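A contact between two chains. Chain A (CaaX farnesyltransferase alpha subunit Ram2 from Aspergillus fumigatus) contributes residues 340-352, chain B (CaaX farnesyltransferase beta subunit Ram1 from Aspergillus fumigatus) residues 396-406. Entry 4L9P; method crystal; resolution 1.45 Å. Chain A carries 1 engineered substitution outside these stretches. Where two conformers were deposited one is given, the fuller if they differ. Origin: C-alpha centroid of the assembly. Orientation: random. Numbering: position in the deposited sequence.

Chain A 340-352: PIRRNYWEYRIRQ
Chain B (396-406) SVGNLYSREGL

Chain A runs through a short 3-10 segment, Pro A340 and Ile A341, and then a helix from Arg A343 through Gln A352, which continues later in the chain. Arg A342 is its N-cap residue, with phi/psi -97/20. Helical phi/psi values are mostly near -65/-40; Arg A343 opens the helix at -46/-42. The i to i-4 backbone bonds are regular: Tyr A348 N lies 3.0 Å from Asn A344 O and Arg A351 N lies 2.9 Å from Glu A347 O. Chain B is loop and turn from Ser B396 to Ser B402, then begins a helix at Arg B403. Its phi/psi values are -70/-12 at Val B397, 74/-161 at Gly B398, -91/125 at Asn B399, -96/11 at Leu B400, -132/178 at Tyr B401 and -95/106 at Ser B402.

The two chains run in opposite directions. Ile A341 CA is 6.1 Å from Ser B402 CA, and Asn A344 CA is 4.8 Å from Leu B400 CA. Further along, Tyr A348 and Arg A351 meet Val B397. The stretches bury 462 Å² in total.

Asn A344 ND2 donates a hydrogen bond to Tyr B401 O at 3.0 Å, with an N-H...O angle of 161°. Asn A344 points its CB toward chain B, and chi1 -69° (m) with chi2 -36° brings the amide to the carbonyl. Asn A344 CB also packs against the backbone, 3.2 Å from Asn B399 O. Tyr A345 N is 3.5 Å from Leu B400 O, but the angle is poor and no hydrogen bond forms. The CA-to-CB bond of Arg A351 points toward chain B; chi1 to chi3 are m, t, m and chi4 is -85°. Arg A351 NH2 is 3.2 Å from Val B397 O.

The apolar contacts centre on Leu B400, which has the largest covered area of any residue here. Its rotamer is m, t. Its CB points sideways, but the side-chain end comes nearer. Leu B400 CD2 lies 3.6 Å from Tyr A348 CB and 3.7 Å from Asn A344 O, while Leu B400 CD1 sits over one face of the Tyr A348 ring. Tyr A348 has chi1 170° (t) and chi2 77°. Tyr A348 CE1 is 3.7 Å from CG1 of Val B397, which has chi1 -63° (m).

Ile A341 (chi1 t, chi2 p) packs on the start of the chain B helix. Ile A341 O is 3.5 Å from Ser B402 CB, and Ile A341 CD1 is 3.5 Å from Ser B402 OG. Gly B405 CA is 4.1 Å from Ile A341 CD1. A CB at Gly B405 would lie 2.9 Å from Ile A341 CD1, a clash, so the methyl occupies space left by the glycine.

Other bonds lie within each chain. Ser B402, chi1 175° (t), caps the chain B helix: Ser B402 OG accepts from Gly B405 N at 2.9 Å. Tyr A345 N makes a weak hydrogen bond to Arg A342 O at 2.9 Å. Arg A343 NE forms a salt bridge with Glu A347 OE2 at 3.2 Å, outside the contact.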

ATOM      1  N   PRO A 340      22.181  -2.328 -11.589  1.00  9.02           N
ATOM      2  CA  PRO A 340      22.837  -1.084 -11.149  1.00  8.40           C
ATOM      3  C   PRO A 340      21.904  -0.064 -10.523  1.00  7.87           C
ATOM      4  O   PRO A 340      22.370   0.778  -9.772  1.00  9.14           O
ATOM      5  CB  PRO A 340      23.439  -0.516 -12.449  1.00  9.97           C
ATOM      6  CG  PRO A 340      23.570  -1.743 -13.379  1.00 11.22           C
ATOM      7  CD  PRO A 340      22.270  -2.470 -13.050  1.00 10.64           C
ATOM      8  N   ILE A 341      20.583  -0.130 -10.780  1.00  7.21           N
ATOM      9  CA  ILE A 341      19.738   0.886 -10.130  1.00  6.95           C
ATOM     10  C   ILE A 341      19.745   0.727  -8.603  1.00  5.64           C
ATOM     11  O   ILE A 341      19.366   1.665  -7.874  1.00  6.73           O
ATOM     12  CB  ILE A 341      18.279   0.828 -10.715  1.00  7.47           C
ATOM     13  CG1 ILE A 341      17.550   2.133 -10.469  1.00  8.66           C
ATOM     14  CG2 ILE A 341      17.467  -0.328 -10.067  1.00  7.82           C
ATOM     15  CD1 ILE A 341      18.127   3.320 -11.221  1.00 11.29           C
ATOM     16  N   ARG A 342      20.116  -0.470  -8.128  1.00  5.43           N
ATOM     17  CA  ARG A 342      20.104  -0.715  -6.683  1.00  5.83           C
ATOM     18  C   ARG A 342      21.518  -0.524  -6.071  1.00  6.46           C
ATOM     19  O   ARG A 342      21.808  -0.992  -4.964  1.00  7.03           O
ATOM     20  CB  ARG A 342      19.622  -2.143  -6.405  1.00  7.12           C
ATOM     21  CG  ARG A 342      18.112  -2.239  -6.822  1.00  7.32           C
ATOM     22  CD  ARG A 342      17.616  -3.669  -6.830  1.00  7.92           C
ATOM     23  NE  ARG A 342      17.641  -4.257  -5.491  1.00  7.52           N
ATOM     24  CZ  ARG A 342      17.614  -5.566  -5.278  1.00  8.23           C
ATOM     25  NH1 ARG A 342      17.674  -6.421  -6.331  1.00  9.97           N
ATOM     26  NH2 ARG A 342      17.621  -6.000  -4.030  1.00 11.33           N
ATOM     27  N   ARG A 343      22.375   0.209  -6.807  1.00  6.94           N
ATOM     28  CA  ARG A 343      23.763   0.466  -6.392  0.53  7.52           C
ATOM     29  C   ARG A 343      23.898   0.879  -4.921  1.00  7.33           C
ATOM     30  O   ARG A 343      24.811   0.436  -4.217  1.00  8.07           O
ATOM     31  CB  ARG A 343      24.284   1.579  -7.274  0.53  8.82           C
ATOM     32  CG  ARG A 343      25.639   2.114  -6.874  0.53 10.99           C
ATOM     33  CD  ARG A 343      26.071   3.124  -7.953  0.53 13.46           C
ATOM     34  NE  ARG A 343      27.334   3.768  -7.652  0.53 17.55           N
ATOM     35  CZ  ARG A 343      27.886   4.736  -8.391  0.53 19.68           C
ATOM     36  NH1 ARG A 343      27.260   5.204  -9.486  0.53 20.40           N
ATOM     37  NH2 ARG A 343      29.042   5.264  -8.011  0.53 20.39           N
ATOM     38  N   ASN A 344      22.990   1.746  -4.427  1.00  6.81           N
ATOM     39  CA  ASN A 344      23.184   2.274  -3.063  1.00  7.45           C
ATOM     40  C   ASN A 344      22.924   1.185  -2.030  1.00  7.10           C
ATOM     41  O   ASN A 344      23.530   1.178  -0.947  1.00  8.52           O
ATOM     42  CB  ASN A 344      22.339   3.526  -2.767  1.00  7.54           C
ATOM     43  CG  ASN A 344      22.837   4.732  -3.562  1.00  9.07           C
ATOM     44  OD1 ASN A 344      24.073   4.889  -3.766  1.00 11.61           O
ATOM     45  ND2 ASN A 344      21.929   5.516  -4.114  1.00  8.21           N
ATOM     46  N   TYR A 345      22.012   0.250  -2.348  1.00  6.81           N
ATOM     47  CA  TYR A 345      21.818  -0.879  -1.452  1.00  7.14           C
ATOM     48  C   TYR A 345      22.994  -1.868  -1.544  1.00  7.47           C
ATOM     49  O   TYR A 345      23.492  -2.364  -0.513  1.00  8.28           O
ATOM     50  CB  TYR A 345      20.461  -1.579  -1.800  1.00  6.73           C
ATOM     51  CG  TYR A 345      20.323  -2.890  -1.033  1.00  7.70           C
ATOM     52  CD1 TYR A 345      20.170  -2.897   0.381  1.00  9.26           C
ATOM     53  CD2 TYR A 345      20.402  -4.108  -1.698  1.00  8.10           C
ATOM     54  CE1 TYR A 345      20.120  -4.089   1.080  1.00  8.89           C
ATOM     55  CE2 TYR A 345      20.342  -5.321  -0.992  1.00  9.22           C
ATOM     56  CZ  TYR A 345      20.208  -5.282   0.376  1.00  9.67           C
ATOM     57  OH  TYR A 345      20.170  -6.469   1.079  1.00 11.27           O
ATOM     58  N   TRP A 346      23.475  -2.144  -2.756  1.00  7.06           N
ATOM     59  CA  TRP A 346      24.670  -3.018  -2.857  1.00  7.41           C
ATOM     60  C   TRP A 346      25.859  -2.367  -2.117  1.00  7.84           C
ATOM     61  O   TRP A 346      26.611  -3.094  -1.446  1.00  9.70           O
ATOM     62  CB  TRP A 346      25.096  -3.254  -4.294  1.00  8.61           C
ATOM     63  CG  TRP A 346      23.942  -3.770  -5.191  1.00  8.25           C
ATOM     64  CD1 TRP A 346      23.636  -3.296  -6.423  1.00  8.80           C
ATOM     65  CD2 TRP A 346      23.008  -4.870  -4.940  1.00  8.07           C
ATOM     66  NE1 TRP A 346      22.552  -3.994  -6.974  1.00  8.48           N
ATOM     67  CE2 TRP A 346      22.167  -4.977  -6.095  1.00  8.33           C
ATOM     68  CE3 TRP A 346      22.795  -5.767  -3.866  1.00  7.67           C
ATOM     69  CZ2 TRP A 346      21.132  -5.920  -6.186  1.00  8.20           C
ATOM     70  CZ3 TRP A 346      21.777  -6.714  -3.976  1.00  9.01           C
ATOM     71  CH2 TRP A 346      20.951  -6.772  -5.103  1.00  9.20           C
ATOM     72  N   GLU A 347      26.007  -1.045  -2.190  1.00  8.42           N
ATOM     73  CA  GLU A 347      27.152  -0.410  -1.529  0.55 10.15           C
ATOM     74  C   GLU A 347      26.956  -0.451  -0.012  1.00 10.98           C
ATOM     75  O   GLU A 347      27.931  -0.584   0.718  1.00 11.41           O
ATOM     76  CB  GLU A 347      27.403   1.015  -2.052  0.55 12.37           C
ATOM     77  CG  GLU A 347      27.906   1.037  -3.497  0.55 14.96           C
ATOM     78  CD  GLU A 347      28.203   2.430  -4.088  0.55 17.67           C
ATOM     79  OE1 GLU A 347      27.783   3.468  -3.530  0.55 18.83           O
ATOM     80  OE2 GLU A 347      28.816   2.469  -5.165  0.55 18.33           O
ATOM     81  N   TYR A 348      25.704  -0.346   0.444  1.00 10.63           N
ATOM     82  CA  TYR A 348      25.406  -0.503   1.893  1.00 10.30           C
ATOM     83  C   TYR A 348      25.834  -1.924   2.350  1.00 10.09           C
ATOM     84  O   TYR A 348      26.462  -2.088   3.418  1.00 11.10           O
ATOM     85  CB  TYR A 348      23.917  -0.263   2.160  1.00 10.55           C
ATOM     86  CG  TYR A 348      23.443  -0.607   3.537  1.00 11.93           C
ATOM     87  CD1 TYR A 348      23.710   0.245   4.594  1.00 13.40           C
ATOM     88  CD2 TYR A 348      22.675  -1.764   3.782  1.00 12.44           C
ATOM     89  CE1 TYR A 348      23.252  -0.029   5.881  1.00 14.68           C
ATOM     90  CE2 TYR A 348      22.220  -2.056   5.074  1.00 14.06           C
ATOM     91  CZ  TYR A 348      22.493  -1.177   6.118  1.00 15.38           C
ATOM     92  OH  TYR A 348      22.057  -1.453   7.403  1.00 17.39           O
ATOM     93  N   ARG A 349      25.531  -2.950   1.543  1.00 10.82           N
ATOM     94  CA  ARG A 349      25.946  -4.315   1.867  1.00 11.86           C
ATOM     95  C   ARG A 349      27.465  -4.410   1.882  1.00 11.07           C
ATOM     96  O   ARG A 349      28.028  -5.012   2.789  1.00 12.69           O
ATOM     97  CB  ARG A 349      25.377  -5.362   0.910  1.00 11.51           C
ATOM     98  CG  ARG A 349      23.844  -5.510   1.048  1.00 12.44           C
ATOM     99  CD  ARG A 349      23.474  -6.258   2.352  1.00 14.70           C
ATOM    100  NE  ARG A 349      23.918  -7.649   2.253  1.00 16.16           N
ATOM    101  CZ  ARG A 349      24.628  -8.301   3.170  1.00 19.23           C
ATOM    102  NH1 ARG A 349      25.038  -7.688   4.298  1.00 20.02           N
ATOM    103  NH2 ARG A 349      24.944  -9.588   2.962  1.00 20.13           N
ATOM    104  N   ILE A 350      28.133  -3.816   0.889  1.00 10.77           N
ATOM    105  CA  ILE A 350      29.624  -3.793   0.885  1.00 11.93           C
ATOM    106  C   ILE A 350      30.142  -3.133   2.168  1.00 13.44           C
ATOM    107  O   ILE A 350      31.085  -3.642   2.782  1.00 13.57           O
ATOM    108  CB  ILE A 350      30.162  -3.045  -0.347  1.00 11.31           C
ATOM    109  CG1 ILE A 350      29.845  -3.870  -1.615  1.00 11.99           C
ATOM    110  CG2 ILE A 350      31.683  -2.828  -0.216  1.00 11.69           C
ATOM    111  CD1 ILE A 350      30.086  -3.169  -2.944  1.00 12.41           C
ATOM    112  N   ARG A 351      29.538  -2.042   2.609  1.00 14.20           N
ATOM    113  CA  ARG A 351      29.998  -1.363   3.828  0.53 15.33           C
ATOM    114  C   ARG A 351      29.810  -2.264   5.043  1.00 15.98           C
ATOM    115  O   ARG A 351      30.658  -2.312   5.922  1.00 17.30           O
ATOM    116  CB  ARG A 351      29.264  -0.026   4.049  0.53 16.36           C
ATOM    117  CG  ARG A 351      29.566   1.009   2.968  0.53 17.50           C
ATOM    118  CD  ARG A 351      29.259   2.469   3.384  0.53 19.19           C
ATOM    119  NE  ARG A 351      27.870   2.685   3.765  0.53 19.66           N
ATOM    120  CZ  ARG A 351      26.881   2.948   2.906  0.53 19.05           C
ATOM    121  NH1 ARG A 351      27.156   3.009   1.624  0.53 18.96           N
ATOM    122  NH2 ARG A 351      25.617   3.149   3.335  0.53 17.97           N
ATOM    123  N   GLN A 352      28.689  -2.993   5.082  1.00 15.78           N
ATOM    124  CA  GLN A 352      28.411  -3.883   6.225  1.00 16.11           C
ATOM    125  C   GLN A 352      29.420  -5.021   6.259  1.00 16.42           C
ATOM    126  O   GLN A 352      29.949  -5.350   7.317  1.00 18.01           O
ATOM    127  CB  GLN A 352      27.048  -4.533   6.106  1.00 17.33           C
ATOM    128  CG  GLN A 352      25.841  -3.608   6.346  1.00 17.54           C
ATOM    129  CD  GLN A 352      24.541  -4.394   6.415  1.00 19.22           C
ATOM    130  OE1 GLN A 352      24.203  -5.139   5.494  1.00 19.84           O
ATOM    131  NE2 GLN A 352      23.800  -4.230   7.519  1.00 21.00           N
TER
ATOM    132  N   SER B 396      24.893   8.921   8.594  1.00 30.14           N
ATOM    133  CA  SER B 396      23.638   8.335   8.074  1.00 23.74           C
ATOM    134  C   SER B 396      23.967   7.246   7.082  1.00 20.81           C
ATOM    135  O   SER B 396      24.998   7.308   6.422  1.00 22.57           O
ATOM    136  CB  SER B 396      22.693   9.368   7.365  1.00 22.37           C
ATOM    137  OG  SER B 396      21.523   8.748   6.806  1.00 23.09           O
ATOM    138  N   VAL B 397      23.087   6.256   6.951  1.00 16.86           N
ATOM    139  CA  VAL B 397      23.221   5.267   5.881  1.00 15.14           C
ATOM    140  C   VAL B 397      22.926   5.923   4.519  1.00 14.11           C
ATOM    141  O   VAL B 397      23.272   5.352   3.472  1.00 15.76           O
ATOM    142  CB  VAL B 397      22.264   4.030   6.087  1.00 13.39           C
ATOM    143  CG1 VAL B 397      22.595   3.257   7.365  1.00 14.81           C
ATOM    144  CG2 VAL B 397      20.750   4.451   6.075  1.00 13.03           C
ATOM    145  N   GLY B 398      22.365   7.146   4.514  1.00 13.89           N
ATOM    146  CA  GLY B 398      22.079   7.853   3.271  1.00 12.73           C
ATOM    147  C   GLY B 398      20.854   7.209   2.597  1.00 11.72           C
ATOM    148  O   GLY B 398      20.075   6.455   3.203  1.00 14.36           O
ATOM    149  N   ASN B 399      20.709   7.470   1.302  1.00 10.23           N
ATOM    150  CA  ASN B 399      19.591   6.955   0.524  1.00  8.91           C
ATOM    151  C   ASN B 399      19.980   5.646  -0.061  1.00  8.83           C
ATOM    152  O   ASN B 399      21.016   5.558  -0.728  1.00 11.26           O
ATOM    153  CB  ASN B 399      19.241   7.946  -0.567  1.00 10.63           C
ATOM    154  CG  ASN B 399      18.810   9.230   0.014  1.00 13.26           C
ATOM    155  OD1 ASN B 399      17.856   9.227   0.835  1.00 13.38           O
ATOM    156  ND2 ASN B 399      19.531  10.340  -0.312  1.00 15.87           N
ATOM    157  N   LEU B 400      19.188   4.619   0.209  1.00  7.72           N
ATOM    158  CA  LEU B 400      19.501   3.266  -0.202  1.00  7.21           C
ATOM    159  C   LEU B 400      18.846   2.830  -1.524  1.00  7.38           C
ATOM    160  O   LEU B 400      18.870   1.669  -1.843  1.00  9.15           O
ATOM    161  CB  LEU B 400      19.182   2.282   0.954  1.00  9.15           C
ATOM    162  CG  LEU B 400      20.066   2.535   2.206  1.00 11.07           C
ATOM    163  CD1 LEU B 400      19.643   1.511   3.292  1.00 13.18           C
ATOM    164  CD2 LEU B 400      21.553   2.437   1.923  1.00 13.99           C
ATOM    165  N   TYR B 401      18.264   3.774  -2.252  1.00  7.33           N
ATOM    166  CA  TYR B 401      17.620   3.573  -3.541  1.00  6.43           C
ATOM    167  C   TYR B 401      18.189   4.687  -4.450  1.00  6.27           C
ATOM    168  O   TYR B 401      18.969   5.538  -3.996  1.00  7.11           O
ATOM    169  CB  TYR B 401      16.078   3.713  -3.454  1.00  6.18           C
ATOM    170  CG  TYR B 401      15.639   5.098  -3.066  1.00  5.76           C
ATOM    171  CD1 TYR B 401      15.706   5.553  -1.771  1.00  7.09           C
ATOM    172  CD2 TYR B 401      15.109   5.939  -4.039  1.00  6.17           C
ATOM    173  CE1 TYR B 401      15.312   6.851  -1.418  1.00  7.62           C
ATOM    174  CE2 TYR B 401      14.667   7.244  -3.701  1.00  6.80           C
ATOM    175  CZ  TYR B 401      14.762   7.698  -2.392  1.00  8.50           C
ATOM    176  OH  TYR B 401      14.330   9.006  -2.113  1.00 10.23           O
ATOM    177  N   SER B 402      17.781   4.685  -5.722  1.00  5.26           N
ATOM    178  CA  SER B 402      18.255   5.671  -6.695  1.00  5.18           C
ATOM    179  C   SER B 402      17.289   6.837  -6.804  1.00  4.85           C
ATOM    180  O   SER B 402      16.233   6.747  -7.463  1.00  6.56           O
ATOM    181  CB  SER B 402      18.448   5.001  -8.080  1.00  6.66           C
ATOM    182  OG  SER B 402      18.788   6.020  -9.028  1.00  7.01           O
ATOM    183  N   ARG B 403      17.674   7.981  -6.232  1.00  5.25           N
ATOM    184  CA  ARG B 403      16.869   9.187  -6.403  1.00  5.29           C
ATOM    185  C   ARG B 403      16.854   9.647  -7.863  1.00  5.08           C
ATOM    186  O   ARG B 403      15.827  10.123  -8.362  1.00  5.79           O
ATOM    187  CB  ARG B 403      17.384  10.319  -5.484  1.00  6.60           C
ATOM    188  CG  ARG B 403      17.123  10.072  -3.984  1.00  8.20           C
ATOM    189  CD  ARG B 403      17.545  11.366  -3.123  1.00 11.54           C
ATOM    190  NE  ARG B 403      18.912  11.749  -3.255  1.00 14.17           N
ATOM    191  CZ  ARG B 403      19.335  12.946  -3.620  1.00 11.65           C
ATOM    192  NH1 ARG B 403      18.487  14.003  -3.830  1.00 11.17           N
ATOM    193  NH2 ARG B 403      20.639  13.129  -3.693  1.00 13.14           N
ATOM    194  N   GLU B 404      17.973   9.455  -8.554  1.00  4.92           N
ATOM    195  CA  GLU B 404      18.043   9.818  -9.971  1.00  5.60           C
ATOM    196  C   GLU B 404      16.981   9.005 -10.738  1.00  5.35           C
ATOM    197  O   GLU B 404      16.255   9.569 -11.542  1.00  5.76           O
ATOM    198  CB  GLU B 404      19.442   9.471 -10.534  1.00  7.00           C
ATOM    199  CG  GLU B 404      19.490   9.636 -12.051  1.00  8.27           C
ATOM    200  CD  GLU B 404      20.855   9.464 -12.692  1.00  9.86           C
ATOM    201  OE1 GLU B 404      21.792   9.065 -11.976  1.00 12.04           O
ATOM    202  OE2 GLU B 404      20.975   9.824 -13.891  1.00 10.76           O
ATOM    203  N   GLY B 405      16.978   7.680 -10.540  1.00  4.77           N
ATOM    204  CA  GLY B 405      16.013   6.857 -11.277  1.00  5.26           C
ATOM    205  C   GLY B 405      14.567   7.267 -11.042  1.00  5.83           C
ATOM    206  O   GLY B 405      13.765   7.407 -11.972  1.00  5.13           O
ATOM    207  N   LEU B 406      14.227   7.513  -9.780  1.00  4.77           N
ATOM    208  CA  LEU B 406      12.844   7.868  -9.483  1.00  4.99           C
ATOM    209  C   LEU B 406      12.463   9.192 -10.109  1.00  4.86           C
ATOM    210  O   LEU B 406      11.359   9.390 -10.608  1.00  4.69           O
ATOM    211  CB  LEU B 406      12.628   7.866  -7.963  1.00  5.05           C
ATOM    212  CG  LEU B 406      11.205   8.181  -7.561  1.00  4.98           C
ATOM    213  CD1 LEU B 406      10.241   7.134  -8.128  1.00  5.24           C
ATOM    214  CD2 LEU B 406      11.068   8.319  -6.010  1.00  5.92           C
TER